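Local coordinates for ankyrin repeat-containing protein YAR1 (Saccharomyces cerevisiae, PDB 4BSZ) that is required for a normal rate of cell proliferation in yeast and binds unfolded protein, at residues D14-I19 and K47-D52; E41-C46 and E73-A78; T54-A59 and E66-I71; G106-V111 and E142-Y147. All blocks are in the same frame, centred on the assembly; numbering follows the deposited sequence.

Contact 1. Residues D14-I19 and K47-D52; sequences DQDTII and KESESD
Ile19, on helix 12-24, sets its CD1 methyl against the start of the Glu48 side chain, 3.6 Å from CB and 3.6 Å from CG. The two side chains cross at about a right angle, the extended carbon chain of Glu48 giving the isoleucine an apolar flank, while Ala55 and Met58 of helix 55-61 close round it. This is the tight part. Beyond it the contact opens toward solvent and becomes polar. Gln15 suits its place because its amide works in both directions: OE1 accepts from Lys47 N at 3.0 Å in a nearly straight bond (172°), and NE2 donates to Leu10 O. Exposed Ser49 OG gives Asp16 OD1 a weak hydrogen bond of 3.2 Å. CB of Lys47 points away from the helix, and its ammonium pairs with Glu90. The Glu48 carboxylate is gripped at OE1 by Ser51 OG, 2.6 Å away, on its anti side. An alanine here, lacking the carboxylate, would probably leave Ser51 OG to its other partner, Ser53, and uncover part of Ile19 CD1. A largely irregular loop is thus held by one hydrogen bond to the Gln15 amide and a small apolar patch, with weaker polar support outside.

Contact 2. Residues E41-C46 and E73-A78; sequences ELLSTC and ETVSRA
The first torsions of Leu43 and Val75 turn their branches toward each other. CG of Leu43 stands anti to its backbone N (chi1 170°), which carries the branch out toward helix 65-78. In Val75, CG1 takes the place anti to the backbone N (chi1 169°), leaving CG2 beside that nitrogen and facing the leucine. Leu43 CD2 comes within 3.8 Å of Val75 CG2, the two side chains crossing at about a right angle. The same CD2 also lies 4.1 Å from the Thr74 CG2 methyl, so one branch of the leucine touches two neighbouring residues of the helix. Threonine suits this spot because it is two-sided: its methyl joins the apolar packing, while OG1 turns back to bond Tyr70 O in its own helix. Toward the helix end the packing involves smaller groups. Ser44 brings only its CB near Val75 CG1, at 4.2 Å, and Ala78 lays its CB 3.9 Å from Glu41 N; with so short a side chain, the helix end and the 3-10 segment 41-45 can lie backbone to backbone. Glu41 touches with its CG, 3.8 Å from Ala78 O, and its charged end suits the exposed margin. That 3-10 segment is held internally by Leu42 O, which accepts from both Thr45 N and Thr45 OG1. Leu84 and Phe87 of helix 81-88 also pack on Val75. The chemistry implies an interface held by methyl packing, with several polar groups paired elsewhere, Ser44 OG and Glu41 O weakly at Asn79.

Contact 3. Residues T54-A59 and E66-I71; sequences TALHMA and ETVRYI
Ala59 offers the hollow of this contact, its lone CB leaving room for branched side chains from the facing helix. Val68 CG2 settles into it, 3.6 Å from Ala59 CB and equally close to Ala59 O. From the next turn Ile71 sends in its far methyl: CG1 is anti to the carbonyl carbon, and an extended chi2 (173°) carries CD1 to 4.0 Å from Ala59 CB and 3.8 Å from Ala55 O. The isoleucine thus fills the shallow step between two alanines set one helical turn apart. Leu56 supplies the bump from the other side, its CD1 lying 4.1 Å from Val68 CG1 as the two side chains cross at about a right angle. Small residues face beta-branched ones, and the short axes approach to 9.3 Å at an angle of 161°, nearly antiparallel. Thr54 occupies the N-cap position of helix 55-61, and its backbone N donates to His57 ND1 at 3.0 Å; His57 NE2 bonds Asn96 O. Ile19 and Ala22 of helix 12-24 cover Ala55, and Val110 and Leu113 of helix 108-117 cover Val68. Paired antiparallel helices, with a Thr-Ala-Leu-His sequence opening the first, are the signature of an ankyrin repeat.

Contact 4. Residues G106-V111 and E142-Y147; sequences GKLDVV and EEVETY
Gly106, with a phi of 60°, ends helix 98-104 in a Schellman motif, Lys107 N bonding Ala102 O and Gly106 N bonding Ser103 O, and so turns the chain into helix 108-117 within an ankyrin repeat, against which helix 142-151 packs. Having no side chain, Gly106 lets Val144 CG2 rest 3.8 Å from its CA. Leu108 follows as a two-pronged wedge. Its CD1 lies 4.1 Å from Val144 CA and 4.2 Å from Tyr147 CB, while CD2 lies 4.1 Å from Glu143 CB; the two methyls of a leucine can reach different neighbours. An alanine in place of Leu108 would probably open a gap between the helices beside Val144 and Tyr147. One turn deeper, the stubby, beta-branched Val111 matches Val144 across a buried patch, CG2 to CG1 at 4.1 Å, and Leu99 and Ala102 back it from helix 98-104. Glu143, at the exposed margin, comes nearest to Leu108 CD2 with its OE1, at 3.9 Å. Tyr147 combines both characters: its ring is apolar enough to flank Val111, and its OH bonds Asp116 OD1 and Lys151 NZ. The two side chains slide past each other in opposite directions, leaving Val111 CG1 3.8 Å from Tyr147 CE2.

How the contacts relate
From the N terminus, helix 12-24 is met first, and contact 1 closes the span from it to the loop before helix 55-61. Contact 2 begins inside that span and ends beyond it, on helix 65-78, so the two cross; Ile18 CD1 touches Cys46 SG where they join. Contact 3 is a short helical hairpin lying within the span of contact 2 and sharing helix 65-78 with it. It also touches contact 1 through Met58 and Ala55. Contact 4 follows in series, closing the span that holds helix 132-138 and tying helix 108-117 to helix 142-151, and meets contact 3 where Val68 packs on Val110. Contacts 1 and 4 lie on opposite sides of the chain's centre.

Contact 1. Residues D14-I19 and K47-D52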
loop_
_atom_site.group_PDB
_atom_site.type_symbol
_atom_site.label_atom_id
_atom_site.label_comp_id
_atom_site.label_asym_id
_atom_site.label_seq_id
_atom_site.Cartn_x
_atom_site.Cartn_y
_atom_site.Cartn_z
ATOM N N ASP B 14 41.779 -18.434 45.342
ATOM C CA ASP B 14 41.702 -19.788 44.820
ATOM C C ASP B 14 40.400 -20.030 44.071
ATOM O O ASP B 14 40.336 -20.900 43.207
ATOM C CB ASP B 14 41.886 -20.815 45.937
ATOM C CG ASP B 14 43.318 -20.889 46.419
ATOM O OD1 ASP B 14 44.234 -20.748 45.576
ATOM O OD2 ASP B 14 43.532 -21.082 47.634
ATOM N N GLN B 15 39.360 -19.267 44.399
ATOM C CA GLN B 15 38.141 -19.293 43.589
ATOM C C GLN B 15 38.467 -18.744 42.206
ATOM O O GLN B 15 38.044 -19.302 41.198
ATOM C CB GLN B 15 37.013 -18.493 44.241
ATOM C CG GLN B 15 36.355 -19.188 45.423
ATOM C CD GLN B 15 35.246 -18.364 46.050
ATOM O OE1 GLN B 15 34.420 -17.777 45.347
ATOM N NE2 GLN B 15 35.228 -18.305 47.381
ATOM N N ASP B 16 39.244 -17.658 42.177
ATOM C CA ASP B 16 39.693 -17.029 40.930
ATOM C C ASP B 16 40.495 -17.984 40.048
ATOM O O ASP B 16 40.234 -18.100 38.848
ATOM C CB ASP B 16 40.517 -15.769 41.220
ATOM C CG ASP B 16 39.663 -14.603 41.691
ATOM O OD1 ASP B 16 38.495 -14.502 41.251
ATOM O OD2 ASP B 16 40.164 -13.790 42.502
ATOM N N THR B 17 41.466 -18.668 40.648
ATOM C CA THR B 17 42.291 -19.637 39.924
ATOM C C THR B 17 41.457 -20.746 39.263
ATOM O O THR B 17 41.694 -21.116 38.107
ATOM C CB THR B 17 43.349 -20.265 40.851
ATOM O OG1 THR B 17 44.237 -19.242 41.327
ATOM C CG2 THR B 17 44.140 -21.337 40.110
ATOM N N ILE B 18 40.481 -21.260 40.008
ATOM C CA ILE B 18 39.556 -22.276 39.514
ATOM C C ILE B 18 38.748 -21.818 38.295
ATOM O O ILE B 18 38.610 -22.570 37.317
ATOM C CB ILE B 18 38.593 -22.723 40.625
ATOM C CG1 ILE B 18 39.328 -23.598 41.638
ATOM C CG2 ILE B 18 37.402 -23.470 40.045
ATOM C CD1 ILE B 18 38.588 -23.767 42.957
ATOM N N ILE B 19 38.227 -20.589 38.339
ATOM C CA ILE B 19 37.423 -20.088 37.224
ATOM C C ILE B 19 38.269 -19.544 36.072
ATOM O O ILE B 19 37.796 -19.483 34.941
ATOM C CB ILE B 19 36.370 -19.025 37.638
ATOM C CG1 ILE B 19 36.992 -17.634 37.685
ATOM C CG2 ILE B 19 35.689 -19.388 38.956
ATOM C CD1 ILE B 19 35.991 -16.552 37.468
ATOM N N LYS B 47 32.996 -18.040 42.776
ATOM C CA LYS B 47 32.482 -16.916 42.012
ATOM C C LYS B 47 33.573 -15.872 41.854
ATOM O O LYS B 47 34.384 -15.686 42.757
ATOM C CB LYS B 47 31.243 -16.343 42.702
ATOM C CG LYS B 47 30.116 -17.367 42.816
ATOM C CD LYS B 47 28.924 -16.855 43.594
ATOM C CE LYS B 47 27.780 -17.867 43.554
ATOM N NZ LYS B 47 26.581 -17.392 44.312
ATOM N N GLU B 48 33.610 -15.211 40.698
ATOM C CA GLU B 48 34.627 -14.193 40.423
ATOM C C GLU B 48 34.508 -13.037 41.411
ATOM O O GLU B 48 33.475 -12.875 42.063
ATOM C CB GLU B 48 34.531 -13.678 38.979
ATOM C CG GLU B 48 35.834 -13.080 38.430
ATOM C CD GLU B 48 35.740 -12.682 36.961
ATOM O OE1 GLU B 48 34.617 -12.432 36.484
ATOM O OE2 GLU B 48 36.788 -12.619 36.280
ATOM N N SER B 49 35.573 -12.248 41.523
ATOM C CA SER B 49 35.642 -11.172 42.505
ATOM C C SER B 49 34.652 -10.057 42.173
ATOM O O SER B 49 33.803 -9.690 42.992
ATOM C CB SER B 49 37.064 -10.606 42.558
ATOM O OG SER B 49 38.031 -11.643 42.502
ATOM N N GLU B 50 34.765 -9.534 40.956
ATOM C CA GLU B 50 34.002 -8.364 40.544
ATOM C C GLU B 50 32.577 -8.715 40.138
ATOM O O GLU B 50 31.626 -8.079 40.581
ATOM C CB GLU B 50 34.697 -7.658 39.374
ATOM C CG GLU B 50 36.183 -7.377 39.572
ATOM C CD GLU B 50 36.457 -6.059 40.278
ATOM O OE1 GLU B 50 35.833 -5.795 41.328
ATOM O OE2 GLU B 50 37.302 -5.285 39.776
ATOM N N SER B 51 32.438 -9.732 39.294
ATOM C CA SER B 51 31.179 -9.975 38.596
ATOM C C SER B 51 30.176 -10.878 39.314
ATOM O O SER B 51 28.971 -10.718 39.123
ATOM C CB SER B 51 31.461 -10.525 37.198
ATOM O OG SER B 51 32.291 -11.670 37.273
ATOM N N ASP B 52 30.682 -11.806 40.128
ATOM C CA ASP B 52 29.896 -12.866 40.788
ATOM C C ASP B 52 29.584 -14.021 39.823
ATOM O O ASP B 52 28.807 -14.928 40.145
ATOM C CB ASP B 52 28.623 -12.331 41.472
ATOM C CG ASP B 52 28.478 -12.813 42.904
ATOM O OD1 ASP B 52 29.516 -12.979 43.580
ATOM O OD2 ASP B 52 27.330 -13.023 43.355
#

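Contact 2. Residues E41-C46 and E73-A78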
loop_
_atom_site.group_PDB
_atom_site.type_symbol
_atom_site.label_atom_id
_atom_site.label_comp_id
_atom_site.label_asym_id
_atom_site.label_seq_id
_atom_site.Cartn_x
_atom_site.Cartn_y
_atom_site.Cartn_z
ATOM N N GLU B 41 31.949 -30.616 46.040
ATOM C CA GLU B 41 30.749 -30.036 46.636
ATOM C C GLU B 41 30.825 -28.512 46.644
ATOM O O GLU B 41 29.799 -27.827 46.750
ATOM C CB GLU B 41 30.592 -30.560 48.065
ATOM C CG GLU B 41 29.254 -30.276 48.726
ATOM C CD GLU B 41 29.145 -30.924 50.096
ATOM O OE1 GLU B 41 29.992 -31.789 50.414
ATOM O OE2 GLU B 41 28.215 -30.571 50.852
ATOM N N LEU B 42 32.044 -27.992 46.503
ATOM C CA LEU B 42 32.310 -26.558 46.625
ATOM C C LEU B 42 32.500 -25.853 45.283
ATOM O O LEU B 42 32.654 -24.631 45.235
ATOM C CB LEU B 42 33.536 -26.316 47.521
ATOM C CG LEU B 42 33.250 -25.713 48.903
ATOM C CD1 LEU B 42 32.442 -26.682 49.738
ATOM C CD2 LEU B 42 34.530 -25.291 49.616
ATOM N N LEU B 43 32.490 -26.624 44.199
ATOM C CA LEU B 43 32.632 -26.067 42.857
ATOM C C LEU B 43 31.522 -25.070 42.563
ATOM O O LEU B 43 31.757 -24.027 41.955
ATOM C CB LEU B 43 32.628 -27.180 41.804
ATOM C CG LEU B 43 32.535 -26.754 40.329
ATOM C CD1 LEU B 43 33.699 -25.865 39.916
ATOM C CD2 LEU B 43 32.444 -27.953 39.404
ATOM N N SER B 44 30.313 -25.389 43.011
ATOM C CA SER B 44 29.156 -24.529 42.769
ATOM C C SER B 44 29.181 -23.201 43.539
ATOM O O SER B 44 28.268 -22.388 43.401
ATOM C CB SER B 44 27.855 -25.287 43.056
ATOM O OG SER B 44 27.824 -25.783 44.384
ATOM N N THR B 45 30.226 -22.976 44.337
ATOM C CA THR B 45 30.310 -21.766 45.159
ATOM C C THR B 45 31.409 -20.796 44.710
ATOM O O THR B 45 31.484 -19.667 45.203
ATOM C CB THR B 45 30.483 -22.101 46.673
ATOM O OG1 THR B 45 31.873 -22.289 46.993
ATOM C CG2 THR B 45 29.685 -23.348 47.042
ATOM N N CYS B 46 32.253 -21.232 43.776
ATOM C CA CYS B 46 33.339 -20.383 43.280
ATOM C C CYS B 46 32.801 -19.288 42.373
ATOM O O CYS B 46 32.225 -19.568 41.320
ATOM C CB CYS B 46 34.371 -21.196 42.501
ATOM S SG CYS B 46 34.897 -22.727 43.271
ATOM N N GLU B 73 28.320 -32.187 35.266
ATOM C CA GLU B 73 28.294 -33.541 35.812
ATOM C C GLU B 73 28.706 -33.554 37.291
ATOM O O GLU B 73 28.011 -34.116 38.144
ATOM C CB GLU B 73 29.206 -34.466 35.001
ATOM C CG GLU B 73 28.628 -34.907 33.667
ATOM C CD GLU B 73 29.642 -35.645 32.810
ATOM O OE1 GLU B 73 30.834 -35.690 33.200
ATOM O OE2 GLU B 73 29.244 -36.176 31.747
ATOM N N THR B 74 29.836 -32.915 37.575
ATOM C CA THR B 74 30.360 -32.794 38.925
ATOM C C THR B 74 29.384 -32.121 39.894
ATOM O O THR B 74 29.140 -32.614 40.990
ATOM C CB THR B 74 31.703 -32.040 38.911
ATOM O OG1 THR B 74 32.607 -32.718 38.032
ATOM C CG2 THR B 74 32.312 -31.984 40.299
ATOM N N VAL B 75 28.822 -30.994 39.499
ATOM C CA VAL B 75 27.884 -30.297 40.372
ATOM C C VAL B 75 26.649 -31.159 40.661
ATOM O O VAL B 75 26.184 -31.235 41.801
ATOM C CB VAL B 75 27.490 -28.912 39.781
ATOM C CG1 VAL B 75 26.315 -28.306 40.533
ATOM C CG2 VAL B 75 28.694 -27.970 39.812
ATOM N N SER B 76 26.146 -31.820 39.619
ATOM C CA SER B 76 24.971 -32.684 39.710
ATOM C C SER B 76 25.212 -33.847 40.659
ATOM O O SER B 76 24.362 -34.182 41.483
ATOM C CB SER B 76 24.602 -33.210 38.317
ATOM O OG SER B 76 23.820 -34.389 38.395
ATOM N N ARG B 77 26.389 -34.449 40.537
ATOM C CA ARG B 77 26.772 -35.599 41.349
ATOM C C ARG B 77 26.989 -35.234 42.818
ATOM O O ARG B 77 26.652 -36.009 43.711
ATOM C CB ARG B 77 28.041 -36.235 40.772
ATOM C CG ARG B 77 28.359 -37.612 41.310
ATOM C CD ARG B 77 29.383 -38.323 40.430
ATOM N NE ARG B 77 28.920 -38.448 39.050
ATOM C CZ ARG B 77 29.267 -39.435 38.225
ATOM N NH1 ARG B 77 30.084 -40.395 38.641
ATOM N NH2 ARG B 77 28.792 -39.461 36.985
ATOM N N ALA B 78 27.529 -34.042 43.058
ATOM C CA ALA B 78 27.974 -33.644 44.391
ATOM C C ALA B 78 26.979 -32.792 45.183
ATOM O O ALA B 78 27.201 -32.509 46.357
ATOM C CB ALA B 78 29.319 -32.930 44.296
#

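Contact 3. Residues T54-A59 and E66-I71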
loop_
_atom_site.group_PDB
_atom_site.type_symbol
_atom_site.label_atom_id
_atom_site.label_comp_id
_atom_site.label_asym_id
_atom_site.label_seq_id
_atom_site.Cartn_x
_atom_site.Cartn_y
_atom_site.Cartn_z
ATOM N N THR B 54 30.017 -17.425 37.746
ATOM C CA THR B 54 30.522 -18.752 38.090
ATOM C C THR B 54 31.462 -19.321 37.028
ATOM O O THR B 54 31.696 -18.700 35.988
ATOM C CB THR B 54 29.374 -19.746 38.298
ATOM O OG1 THR B 54 28.800 -20.093 37.027
ATOM C CG2 THR B 54 28.306 -19.134 39.205
ATOM N N ALA B 55 31.999 -20.508 37.300
ATOM C CA ALA B 55 32.877 -21.191 36.352
ATOM C C ALA B 55 32.079 -21.651 35.139
ATOM O O ALA B 55 32.604 -21.734 34.031
ATOM C CB ALA B 55 33.562 -22.375 37.017
ATOM N N LEU B 56 30.808 -21.967 35.365
ATOM C CA LEU B 56 29.910 -22.301 34.277
ATOM C C LEU B 56 29.857 -21.140 33.276
ATOM O O LEU B 56 29.945 -21.358 32.075
ATOM C CB LEU B 56 28.512 -22.614 34.814
ATOM C CG LEU B 56 27.535 -23.230 33.811
ATOM C CD1 LEU B 56 28.097 -24.538 33.247
ATOM C CD2 LEU B 56 26.183 -23.452 34.462
ATOM N N HIS B 57 29.727 -19.914 33.780
ATOM C CA HIS B 57 29.777 -18.722 32.941
ATOM C C HIS B 57 30.990 -18.722 32.014
ATOM O O HIS B 57 30.861 -18.606 30.799
ATOM C CB HIS B 57 29.827 -17.461 33.800
ATOM C CG HIS B 57 28.490 -17.000 34.290
ATOM N ND1 HIS B 57 27.993 -17.338 35.530
ATOM C CD2 HIS B 57 27.556 -16.203 33.714
ATOM C CE1 HIS B 57 26.809 -16.775 35.696
ATOM N NE2 HIS B 57 26.521 -16.083 34.607
ATOM N N MET B 58 32.171 -18.854 32.595
ATOM C CA MET B 58 33.407 -18.741 31.835
ATOM C C MET B 58 33.521 -19.795 30.736
ATOM O O MET B 58 33.790 -19.472 29.579
ATOM C CB MET B 58 34.596 -18.837 32.785
ATOM C CG MET B 58 34.507 -17.875 33.951
ATOM S SD MET B 58 34.845 -16.184 33.434
ATOM C CE MET B 58 33.955 -15.241 34.672
ATOM N N ALA B 59 33.314 -21.054 31.101
ATOM C CA ALA B 59 33.399 -22.145 30.139
ATOM C C ALA B 59 32.324 -22.015 29.059
ATOM O O ALA B 59 32.551 -22.369 27.896
ATOM C CB ALA B 59 33.293 -23.495 30.849
ATOM N N GLU B 66 33.503 -29.655 26.616
ATOM C CA GLU B 66 33.934 -30.749 27.483
ATOM C C GLU B 66 34.115 -30.269 28.917
ATOM O O GLU B 66 33.759 -30.956 29.875
ATOM C CB GLU B 66 35.208 -31.408 26.948
ATOM C CG GLU B 66 34.992 -32.134 25.632
ATOM C CD GLU B 66 33.752 -33.019 25.652
ATOM O OE1 GLU B 66 33.599 -33.810 26.608
ATOM O OE2 GLU B 66 32.924 -32.916 24.718
ATOM N N THR B 67 34.661 -29.072 29.055
ATOM C CA THR B 67 34.783 -28.440 30.352
ATOM C C THR B 67 33.389 -28.168 30.930
ATOM O O THR B 67 33.137 -28.421 32.108
ATOM C CB THR B 67 35.541 -27.122 30.222
ATOM O OG1 THR B 67 36.695 -27.308 29.386
ATOM C CG2 THR B 67 35.957 -26.628 31.588
ATOM N N VAL B 68 32.490 -27.656 30.086
ATOM C CA VAL B 68 31.118 -27.355 30.504
ATOM C C VAL B 68 30.381 -28.594 31.010
ATOM O O VAL B 68 29.744 -28.566 32.058
ATOM C CB VAL B 68 30.285 -26.716 29.360
ATOM C CG1 VAL B 68 28.814 -26.595 29.764
ATOM C CG2 VAL B 68 30.851 -25.348 28.964
ATOM N N ARG B 69 30.465 -29.678 30.251
ATOM C CA ARG B 69 29.814 -30.920 30.633
ATOM C C ARG B 69 30.392 -31.462 31.940
ATOM O O ARG B 69 29.658 -31.964 32.788
ATOM C CB ARG B 69 29.946 -31.951 29.515
ATOM C CG ARG B 69 29.319 -33.278 29.826
ATOM C CD ARG B 69 29.588 -34.223 28.688
ATOM N NE ARG B 69 29.043 -33.724 27.427
ATOM C CZ ARG B 69 27.764 -33.849 27.077
ATOM N NH1 ARG B 69 26.902 -34.440 27.901
ATOM N NH2 ARG B 69 27.341 -33.375 25.911
ATOM N N TYR B 70 31.704 -31.340 32.109
ATOM C CA TYR B 70 32.340 -31.788 33.340
ATOM C C TYR B 70 31.831 -31.008 34.544
ATOM O O TYR B 70 31.459 -31.585 35.562
ATOM C CB TYR B 70 33.861 -31.656 33.260
ATOM C CG TYR B 70 34.548 -31.921 34.579
ATOM C CD1 TYR B 70 34.832 -33.216 34.987
ATOM C CD2 TYR B 70 34.903 -30.878 35.424
ATOM C CE1 TYR B 70 35.462 -33.470 36.202
ATOM C CE2 TYR B 70 35.534 -31.120 36.644
ATOM C CZ TYR B 70 35.812 -32.416 37.029
ATOM O OH TYR B 70 36.440 -32.653 38.241
ATOM N N ILE B 71 31.846 -29.691 34.428
ATOM C CA ILE B 71 31.363 -28.834 35.492
ATOM C C ILE B 71 29.946 -29.239 35.886
ATOM O O ILE B 71 29.626 -29.356 37.067
ATOM C CB ILE B 71 31.398 -27.356 35.059
ATOM C CG1 ILE B 71 32.845 -26.910 34.860
ATOM C CG2 ILE B 71 30.689 -26.485 36.078
ATOM C CD1 ILE B 71 33.008 -25.541 34.287
#

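Contact 4. Residues G106-V111 and E142-Y147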
loop_
_atom_site.group_PDB
_atom_site.type_symbol
_atom_site.label_atom_id
_atom_site.label_comp_id
_atom_site.label_asym_id
_atom_site.label_seq_id
_atom_site.Cartn_x
_atom_site.Cartn_y
_atom_site.Cartn_z
ATOM N N GLY B 106 27.145 -17.049 20.747
ATOM C CA GLY B 106 26.686 -17.984 19.735
ATOM C C GLY B 106 27.262 -19.382 19.821
ATOM O O GLY B 106 27.546 -20.006 18.800
ATOM N N LYS B 107 27.429 -19.878 21.042
ATOM C CA LYS B 107 27.966 -21.210 21.267
ATOM C C LYS B 107 26.843 -22.240 21.325
ATOM O O LYS B 107 26.320 -22.535 22.406
ATOM C CB LYS B 107 28.760 -21.225 22.566
ATOM C CG LYS B 107 29.824 -20.156 22.625
ATOM C CD LYS B 107 30.831 -20.301 21.491
ATOM C CE LYS B 107 31.991 -19.323 21.659
ATOM N NZ LYS B 107 33.094 -19.564 20.692
ATOM N N LEU B 108 26.488 -22.795 20.164
ATOM C CA LEU B 108 25.347 -23.707 20.049
ATOM C C LEU B 108 25.429 -25.005 20.867
ATOM O O LEU B 108 24.448 -25.400 21.498
ATOM C CB LEU B 108 25.081 -24.037 18.579
ATOM C CG LEU B 108 23.775 -24.774 18.263
ATOM C CD1 LEU B 108 22.611 -24.103 18.975
ATOM C CD2 LEU B 108 23.539 -24.818 16.758
ATOM N N ASP B 109 26.583 -25.668 20.849
ATOM C CA ASP B 109 26.758 -26.938 21.556
ATOM C C ASP B 109 26.516 -26.789 23.063
ATOM O O ASP B 109 25.860 -27.625 23.697
ATOM C CB ASP B 109 28.149 -27.515 21.276
ATOM C CG ASP B 109 29.237 -26.446 21.253
ATOM O OD1 ASP B 109 28.952 -25.275 21.604
ATOM O OD2 ASP B 109 30.387 -26.786 20.893
ATOM N N VAL B 110 27.049 -25.711 23.625
ATOM C CA VAL B 110 26.866 -25.402 25.034
ATOM C C VAL B 110 25.393 -25.179 25.340
ATOM O O VAL B 110 24.873 -25.668 26.349
ATOM C CB VAL B 110 27.655 -24.143 25.414
ATOM C CG1 VAL B 110 27.171 -23.588 26.733
ATOM C CG2 VAL B 110 29.138 -24.457 25.461
ATOM N N VAL B 111 24.727 -24.445 24.450
ATOM C CA VAL B 111 23.326 -24.087 24.631
ATOM C C VAL B 111 22.414 -25.307 24.620
ATOM O O VAL B 111 21.537 -25.443 25.480
ATOM C CB VAL B 111 22.868 -23.062 23.580
ATOM C CG1 VAL B 111 21.353 -22.868 23.631
ATOM C CG2 VAL B 111 23.601 -21.732 23.788
ATOM N N GLU B 142 21.960 -16.427 14.761
ATOM C CA GLU B 142 20.741 -17.022 14.231
ATOM C C GLU B 142 20.572 -18.518 14.488
ATOM O O GLU B 142 19.448 -18.999 14.596
ATOM C CB GLU B 142 20.640 -16.729 12.736
ATOM C CG GLU B 142 20.447 -15.253 12.398
ATOM C CD GLU B 142 19.055 -14.728 12.755
ATOM O OE1 GLU B 142 18.233 -15.495 13.310
ATOM O OE2 GLU B 142 18.779 -13.541 12.475
ATOM N N GLU B 143 21.676 -19.257 14.585
ATOM C CA GLU B 143 21.611 -20.693 14.872
ATOM C C GLU B 143 21.073 -20.964 16.275
ATOM O O GLU B 143 20.198 -21.808 16.461
ATOM C CB GLU B 143 22.977 -21.341 14.704
ATOM C CG GLU B 143 23.401 -21.499 13.267
ATOM C CD GLU B 143 24.437 -22.582 13.102
ATOM O OE1 GLU B 143 25.281 -22.742 14.011
ATOM O OE2 GLU B 143 24.396 -23.283 12.070
ATOM N N VAL B 144 21.600 -20.235 17.256
ATOM C CA VAL B 144 21.124 -20.323 18.628
ATOM C C VAL B 144 19.673 -19.846 18.752
ATOM O O VAL B 144 18.870 -20.421 19.499
ATOM C CB VAL B 144 22.009 -19.500 19.565
ATOM C CG1 VAL B 144 21.514 -19.600 21.004
ATOM C CG2 VAL B 144 23.441 -19.978 19.460
ATOM N N GLU B 145 19.335 -18.803 18.006
ATOM C CA GLU B 145 18.002 -18.235 18.086
ATOM C C GLU B 145 16.957 -19.170 17.497
ATOM O O GLU B 145 15.857 -19.310 18.034
ATOM C CB GLU B 145 17.954 -16.859 17.411
ATOM C CG GLU B 145 16.599 -16.166 17.481
ATOM C CD GLU B 145 16.168 -15.794 18.903
ATOM O OE1 GLU B 145 16.900 -16.066 19.877
ATOM O OE2 GLU B 145 15.074 -15.215 19.043
ATOM N N THR B 146 17.308 -19.828 16.401
ATOM C CA THR B 146 16.362 -20.720 15.756
ATOM C C THR B 146 16.127 -21.937 16.642
ATOM O O THR B 146 15.018 -22.473 16.695
ATOM C CB THR B 146 16.822 -21.117 14.356
ATOM O OG1 THR B 146 16.988 -19.933 13.566
ATOM C CG2 THR B 146 15.790 -22.003 13.689
ATOM N N TYR B 147 17.167 -22.347 17.366
ATOM C CA TYR B 147 17.049 -23.460 18.309
ATOM C C TYR B 147 16.052 -23.133 19.416
ATOM O O TYR B 147 15.226 -23.969 19.786
ATOM C CB TYR B 147 18.410 -23.806 18.921
ATOM C CG TYR B 147 18.293 -24.630 20.184
ATOM C CD1 TYR B 147 18.045 -25.995 20.127
ATOM C CD2 TYR B 147 18.420 -24.041 21.432
ATOM C CE1 TYR B 147 17.927 -26.745 21.276
ATOM C CE2 TYR B 147 18.301 -24.781 22.587
ATOM C CZ TYR B 147 18.057 -26.134 22.507
ATOM O OH TYR B 147 17.946 -26.874 23.672
#